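Local coordinates for polycomb protein Pcl (Drosophila melanogaster, PDB 5OQD), which is a Polycomb group protein of the Esc/E(z) complex that establishes homeotic gene repression in early embryos, represented here by its second PHD finger and winged-helix domain, at residues N41-C46 against G67-V72; H112-D117 against A169-R174. One frame throughout, in Å; residues are numbered along the deposited sequence.

Contact 1. Residues N41-C46 against G67-V72. With ZN (zinc ion), chain L.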
loop_
_atom_site.group_PDB
_atom_site.type_symbol
_atom_site.label_atom_id
_atom_site.label_comp_id
_atom_site.label_asym_id
_atom_site.label_seq_id
_atom_site.Cartn_x
_atom_site.Cartn_y
_atom_site.Cartn_z
ATOM N N ASN B 41 5.078 2.537 -9.076
ATOM C CA ASN B 41 6.517 2.472 -8.820
ATOM C C ASN B 41 7.181 3.831 -8.608
ATOM O O ASN B 41 8.139 4.177 -9.298
ATOM C CB ASN B 41 7.223 1.733 -9.961
ATOM C CG ASN B 41 6.847 0.267 -10.023
ATOM O OD1 ASN B 41 7.388 -0.556 -9.284
ATOM N ND2 ASN B 41 5.914 -0.068 -10.906
ATOM N N MET B 42 6.668 4.593 -7.648
ATOM C CA MET B 42 7.298 5.846 -7.241
ATOM C C MET B 42 7.242 6.011 -5.727
ATOM O O MET B 42 6.218 5.736 -5.102
ATOM C CB MET B 42 6.633 7.044 -7.921
ATOM C CG MET B 42 6.993 7.214 -9.387
ATOM S SD MET B 42 6.508 8.826 -10.024
ATOM C CE MET B 42 7.672 9.888 -9.169
ATOM N N LEU B 43 8.347 6.457 -5.141
ATOM C CA LEU B 43 8.402 6.689 -3.704
ATOM C C LEU B 43 8.824 8.120 -3.392
ATOM O O LEU B 43 9.516 8.763 -4.184
ATOM C CB LEU B 43 9.358 5.698 -3.035
ATOM C CG LEU B 43 8.955 4.221 -3.084
ATOM C CD1 LEU B 43 9.974 3.363 -2.352
ATOM C CD2 LEU B 43 7.561 4.020 -2.504
ATOM N N GLN B 44 8.400 8.611 -2.233
ATOM C CA GLN B 44 8.726 9.964 -1.803
ATOM C C GLN B 44 9.727 9.931 -0.653
ATOM O O GLN B 44 9.509 9.240 0.345
ATOM C CB GLN B 44 7.460 10.706 -1.380
ATOM C CG GLN B 44 7.671 12.170 -1.023
ATOM C CD GLN B 44 6.397 12.828 -0.533
ATOM O OE1 GLN B 44 5.524 12.171 0.035
ATOM N NE2 GLN B 44 6.282 14.132 -0.751
ATOM N N CYS B 45 10.826 10.665 -0.797
ATOM C CA CYS B 45 11.826 10.754 0.261
ATOM C C CYS B 45 11.210 11.348 1.524
ATOM O O CYS B 45 10.407 12.279 1.452
ATOM C CB CYS B 45 13.021 11.594 -0.195
ATOM S SG CYS B 45 14.354 11.754 1.028
ATOM N N CYS B 46 11.496 10.763 2.673
ATOM C CA CYS B 46 11.028 11.351 3.913
ATOM C C CYS B 46 11.659 12.698 4.266
ATOM O O CYS B 46 10.982 13.573 4.764
ATOM C CB CYS B 46 11.114 10.363 5.079
ATOM S SG CYS B 46 12.714 9.599 5.373
ATOM N N GLY B 67 -0.667 0.689 -6.276
ATOM C CA GLY B 67 -1.191 1.257 -5.047
ATOM C C GLY B 67 -0.319 0.945 -3.847
ATOM O O GLY B 67 -0.437 1.581 -2.800
ATOM N N ASP B 68 0.590 -0.008 -4.009
ATOM C CA ASP B 68 1.417 -0.451 -2.902
ATOM C C ASP B 68 2.653 0.411 -2.775
ATOM O O ASP B 68 3.616 0.252 -3.503
ATOM C CB ASP B 68 1.829 -1.902 -3.120
ATOM C CG ASP B 68 2.738 -2.418 -2.039
ATOM O OD1 ASP B 68 3.011 -1.674 -1.090
ATOM O OD2 ASP B 68 3.178 -3.575 -2.130
ATOM N N MET B 69 2.610 1.329 -1.827
ATOM C CA MET B 69 3.709 2.239 -1.582
ATOM C C MET B 69 4.183 2.165 -0.149
ATOM O O MET B 69 4.710 3.132 0.378
ATOM C CB MET B 69 3.307 3.664 -1.920
ATOM C CG MET B 69 3.250 3.932 -3.406
ATOM S SD MET B 69 2.212 5.344 -3.804
ATOM C CE MET B 69 3.019 6.647 -2.881
ATOM N N PHE B 70 3.987 1.027 0.494
ATOM C CA PHE B 70 4.200 0.952 1.920
ATOM C C PHE B 70 5.673 0.776 2.225
ATOM O O PHE B 70 6.128 -0.302 2.580
ATOM C CB PHE B 70 3.392 -0.195 2.512
ATOM C CG PHE B 70 1.912 0.013 2.441
ATOM C CD1 PHE B 70 1.203 -0.367 1.328
ATOM C CD2 PHE B 70 1.235 0.589 3.491
ATOM C CE1 PHE B 70 -0.156 -0.174 1.262
ATOM C CE2 PHE B 70 -0.123 0.786 3.432
ATOM C CZ PHE B 70 -0.821 0.402 2.316
ATOM N N PHE B 71 6.404 1.873 2.069
ATOM C CA PHE B 71 7.836 1.912 2.294
ATOM C C PHE B 71 8.220 3.212 2.974
ATOM O O PHE B 71 7.529 4.206 2.856
ATOM C CB PHE B 71 8.574 1.844 0.963
ATOM C CG PHE B 71 8.484 0.520 0.281
ATOM C CD1 PHE B 71 9.378 -0.483 0.579
ATOM C CD2 PHE B 71 7.525 0.289 -0.677
ATOM C CE1 PHE B 71 9.309 -1.698 -0.055
ATOM C CE2 PHE B 71 7.446 -0.926 -1.316
ATOM C CZ PHE B 71 8.339 -1.923 -1.005
ATOM N N VAL B 72 9.341 3.200 3.674
ATOM C CA VAL B 72 9.963 4.420 4.170
ATOM C C VAL B 72 11.241 4.652 3.379
ATOM O O VAL B 72 12.170 3.847 3.437
ATOM C CB VAL B 72 10.284 4.349 5.672
ATOM C CG1 VAL B 72 11.088 5.571 6.100
ATOM C CG2 VAL B 72 9.007 4.238 6.486
HETATM ZN ZN ZN L . 15.863 13.275 -0.162
#

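Contact 2. Residues H112-D117 against A169-R174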
loop_
_atom_site.group_PDB
_atom_site.type_symbol
_atom_site.label_atom_id
_atom_site.label_comp_id
_atom_site.label_asym_id
_atom_site.label_seq_id
_atom_site.Cartn_x
_atom_site.Cartn_y
_atom_site.Cartn_z
ATOM N N HIS B 112 -16.946 -6.562 -6.592
ATOM C CA HIS B 112 -16.136 -7.772 -6.660
ATOM C C HIS B 112 -16.610 -8.779 -5.620
ATOM O O HIS B 112 -16.708 -8.459 -4.435
ATOM C CB HIS B 112 -14.656 -7.453 -6.448
ATOM C CG HIS B 112 -14.062 -6.594 -7.521
ATOM N ND1 HIS B 112 -14.377 -5.260 -7.663
ATOM C CD2 HIS B 112 -13.175 -6.879 -8.501
ATOM C CE1 HIS B 112 -13.708 -4.760 -8.687
ATOM N NE2 HIS B 112 -12.971 -5.722 -9.213
ATOM N N HIS B 113 -16.909 -9.992 -6.070
ATOM C CA HIS B 113 -17.345 -11.049 -5.165
ATOM C C HIS B 113 -16.206 -11.431 -4.229
ATOM O O HIS B 113 -15.084 -11.673 -4.677
ATOM C CB HIS B 113 -17.827 -12.270 -5.949
ATOM C CG HIS B 113 -18.594 -13.256 -5.124
ATOM N ND1 HIS B 113 -17.991 -14.311 -4.472
ATOM C CD2 HIS B 113 -19.916 -13.349 -4.847
ATOM C CE1 HIS B 113 -18.910 -15.010 -3.827
ATOM N NE2 HIS B 113 -20.086 -14.447 -4.038
ATOM N N LEU B 114 -16.499 -11.475 -2.932
ATOM C CA LEU B 114 -15.482 -11.758 -1.926
ATOM C C LEU B 114 -14.816 -13.110 -2.157
ATOM O O LEU B 114 -13.593 -13.195 -2.224
ATOM C CB LEU B 114 -16.087 -11.710 -0.522
ATOM C CG LEU B 114 -15.137 -12.052 0.628
ATOM C CD1 LEU B 114 -13.920 -11.140 0.613
ATOM C CD2 LEU B 114 -15.855 -11.971 1.967
ATOM N N LEU B 115 -15.625 -14.157 -2.291
ATOM C CA LEU B 115 -15.110 -15.510 -2.480
ATOM C C LEU B 115 -14.481 -15.719 -3.854
ATOM O O LEU B 115 -13.451 -16.382 -3.977
ATOM C CB LEU B 115 -16.226 -16.539 -2.273
ATOM C CG LEU B 115 -15.879 -18.012 -2.501
ATOM C CD1 LEU B 115 -14.821 -18.475 -1.510
ATOM C CD2 LEU B 115 -17.123 -18.885 -2.424
ATOM N N ASN B 116 -15.100 -15.149 -4.883
ATOM C CA ASN B 116 -14.690 -15.406 -6.260
ATOM C C ASN B 116 -13.531 -14.542 -6.750
ATOM O O ASN B 116 -12.684 -15.009 -7.510
ATOM C CB ASN B 116 -15.883 -15.222 -7.200
ATOM C CG ASN B 116 -17.011 -16.193 -6.908
ATOM O OD1 ASN B 116 -16.795 -17.256 -6.326
ATOM N ND2 ASN B 116 -18.223 -15.832 -7.316
ATOM N N ASP B 117 -13.494 -13.286 -6.320
ATOM C CA ASP B 117 -12.515 -12.343 -6.849
ATOM C C ASP B 117 -11.497 -11.748 -5.878
ATOM O O ASP B 117 -10.375 -11.424 -6.264
ATOM C CB ASP B 117 -13.227 -11.106 -7.399
ATOM C CG ASP B 117 -14.336 -11.458 -8.372
ATOM O OD1 ASP B 117 -14.239 -12.519 -9.026
ATOM O OD2 ASP B 117 -15.303 -10.676 -8.484
ATOM N N ALA B 169 -22.163 -10.730 -0.590
ATOM C CA ALA B 169 -20.815 -11.215 -0.829
ATOM C C ALA B 169 -19.980 -10.265 -1.673
ATOM O O ALA B 169 -18.909 -10.628 -2.132
ATOM C CB ALA B 169 -20.860 -12.593 -1.462
ATOM N N PHE B 170 -20.477 -9.055 -1.890
ATOM C CA PHE B 170 -19.842 -8.132 -2.819
ATOM C C PHE B 170 -19.245 -6.905 -2.150
ATOM O O PHE B 170 -19.864 -6.288 -1.298
ATOM C CB PHE B 170 -20.825 -7.707 -3.902
ATOM C CG PHE B 170 -21.094 -8.770 -4.922
ATOM C CD1 PHE B 170 -20.184 -9.030 -5.926
ATOM C CD2 PHE B 170 -22.256 -9.513 -4.875
ATOM C CE1 PHE B 170 -20.430 -10.011 -6.866
ATOM C CE2 PHE B 170 -22.509 -10.492 -5.810
ATOM C CZ PHE B 170 -21.594 -10.742 -6.807
ATOM N N TYR B 171 -18.023 -6.566 -2.537
ATOM C CA TYR B 171 -17.353 -5.405 -1.981
ATOM C C TYR B 171 -16.714 -4.537 -3.049
ATOM O O TYR B 171 -16.353 -5.005 -4.112
ATOM C CB TYR B 171 -16.313 -5.831 -0.953
ATOM C CG TYR B 171 -16.916 -6.525 0.236
ATOM C CD1 TYR B 171 -17.446 -5.803 1.283
ATOM C CD2 TYR B 171 -16.972 -7.904 0.300
ATOM C CE1 TYR B 171 -18.009 -6.434 2.366
ATOM C CE2 TYR B 171 -17.531 -8.542 1.379
ATOM C CZ TYR B 171 -18.046 -7.800 2.409
ATOM O OH TYR B 171 -18.602 -8.433 3.484
ATOM N N ALA B 172 -16.589 -3.258 -2.744
ATOM C CA ALA B 172 -15.976 -2.299 -3.648
ATOM C C ALA B 172 -15.492 -1.087 -2.869
ATOM O O ALA B 172 -16.009 -0.783 -1.794
ATOM C CB ALA B 172 -16.960 -1.879 -4.729
ATOM N N LEU B 173 -14.488 -0.403 -3.407
ATOM C CA LEU B 173 -14.027 0.846 -2.820
ATOM C C LEU B 173 -15.126 1.890 -2.942
ATOM O O LEU B 173 -15.733 2.036 -4.004
ATOM C CB LEU B 173 -12.748 1.331 -3.504
ATOM C CG LEU B 173 -11.483 0.496 -3.300
ATOM C CD1 LEU B 173 -10.368 0.994 -4.209
ATOM C CD2 LEU B 173 -11.046 0.539 -1.849
ATOM N N ARG B 174 -15.394 2.608 -1.856
ATOM C CA ARG B 174 -16.439 3.623 -1.873
ATOM C C ARG B 174 -16.012 4.803 -2.732
ATOM O O ARG B 174 -16.845 5.542 -3.255
ATOM C CB ARG B 174 -16.775 4.081 -0.453
ATOM C CG ARG B 174 -18.071 4.868 -0.357
ATOM C CD ARG B 174 -18.447 5.161 1.082
ATOM N NE ARG B 174 -18.643 3.944 1.865
ATOM C CZ ARG B 174 -19.776 3.249 1.900
ATOM N NH1 ARG B 174 -20.822 3.645 1.188
ATOM N NH2 ARG B 174 -19.862 2.156 2.644
#

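Contact 1. Residues N41-C46 against G67-V72
Leu43 and Phe71 carry the middle of this contact, their side chains crossing obliquely. The leucine CB does not aim directly at the segment 67-72; CG lies anti to the carbonyl carbon, and the end of the side chain comes nearer to 67-72. Its two methyls share the work. Leu43 CD1 lies 3.9 Å from Phe71 CB and 4.2 Å from Phe71 CG, at the root of the aromatic side chain, while Leu43 CD2 reaches Phe71 CD2 at 4.2 Å, on the ring itself. Beyond the leucine, the ring of Phe71 has a second partner in Phe60, met edge-to-face.

Met69 takes the flank toward Met42, meeting the Met42 carbonyl with its thioether chain and Leu43 CD2 with its CB. Met69 CG is 3.9 Å from Met42 O, and the bend at chi3 (59°) brings CE to 4.0 Å from that same oxygen. The side chain of Met42 leads the other way, onto Trp51 and His53. At the far flank the packing thins to a sulfur-methyl touch, Cys46 SG to Val72 CG1 at 4.4 Å.

No hydrogen bond crosses between the segments, although their touching parts run only 29° apart; strand 42-44 pairs instead with 51-53, and strand 71-74 with 84-87. The approach to Phe71 is shaped locally. Asp68 OD1 accepts from Phe70 N in an Asx turn and also forms a salt bridge to Arg87, and Phe70 is the centre of an inverse gamma turn.

Next to Cys46, Cys45 points away from the apolar layer and binds zinc through SG at 2.5 Å, with Cys48, Cys75 and Cys78 completing the site. Two small antiparallel strand pairs, joined by apolar side chains next to a four-cysteine zinc site, fit the cross-braced PHD finger.

Contact 2. Residues H112-D117 against A169-R174
His112 and Tyr171 form the hydrogen-bonded pair of a short antiparallel ladder, which joins strand 112-113 to strand 170-173 in the three-stranded sheet of the winged-helix domain. His112 N donates to Tyr171 O at 3.0 Å, and Tyr171 N returns the bond to His112 O at the same 3.0 Å. The next pair, His113 with Phe170, is non-hydrogen-bonded. One residue further, where the first segment already turns into helix 114-125, Leu114 N donates to Ala169 O at 2.7 Å; the C=O...N angle of 175° shows an almost straight approach to the oxygen.

The imidazole of His113 caps the helix and packs against Phe170 and Ala169. With CG anti to the backbone N (chi1 -166°), the ring takes up the capping bond: Asn116 N donates to His113 ND1 at 3.0 Å, close to the ring plane. In the other direction, His113 N donates to Asp117 OD2 at 3.0 Å, from above the carboxylate plane. The ring edge carrying CD2 is directed at the face of Phe170 in a T-shaped stack, planes at 82° and centroids 5.1 Å apart, with CD2 offset toward the rim. His113 NE2 meets Ala169 CB closely, at 3.3 Å. An alanine in place of His113 would probably leave Asn116 N without its capping acceptor and open a gap over the Phe170 face beside Ala169.

Leu114 and Tyr171 lie on the buried side, toward helix 140-153, where Met144 and Lys148 touch the leucine and Leu151 the tyrosine. There Leu114 CB lies in the plane of the tyrosine ring, at its edge, and Leu114 CD2 stands 3.9 Å from Tyr171 CE2.

From the N terminus, contact 1 comes first: it closes a loop of 20 residues that carries strand 51-53 and the zinc ligands Cys48, His53 and Cys56. The chain then passes through strand 84-87 and helix 92-104 before contact 2 closes a 51-residue loop holding most of helix 114-125, helices 133-136 and 140-153, and strand 158-161. The two loops are in series, neither nested nor crossing. The centres of contacts 1 and 2 lie about 26 Å apart, and their nearest atoms about 9 Å. Helix 92-104 bridges them: Ile98 touches Asp68 and Phe70 of contact 1, while Leu103 meets His112 and Leu100 meets Leu173 of contact 2, joining PHD finger to winged helix.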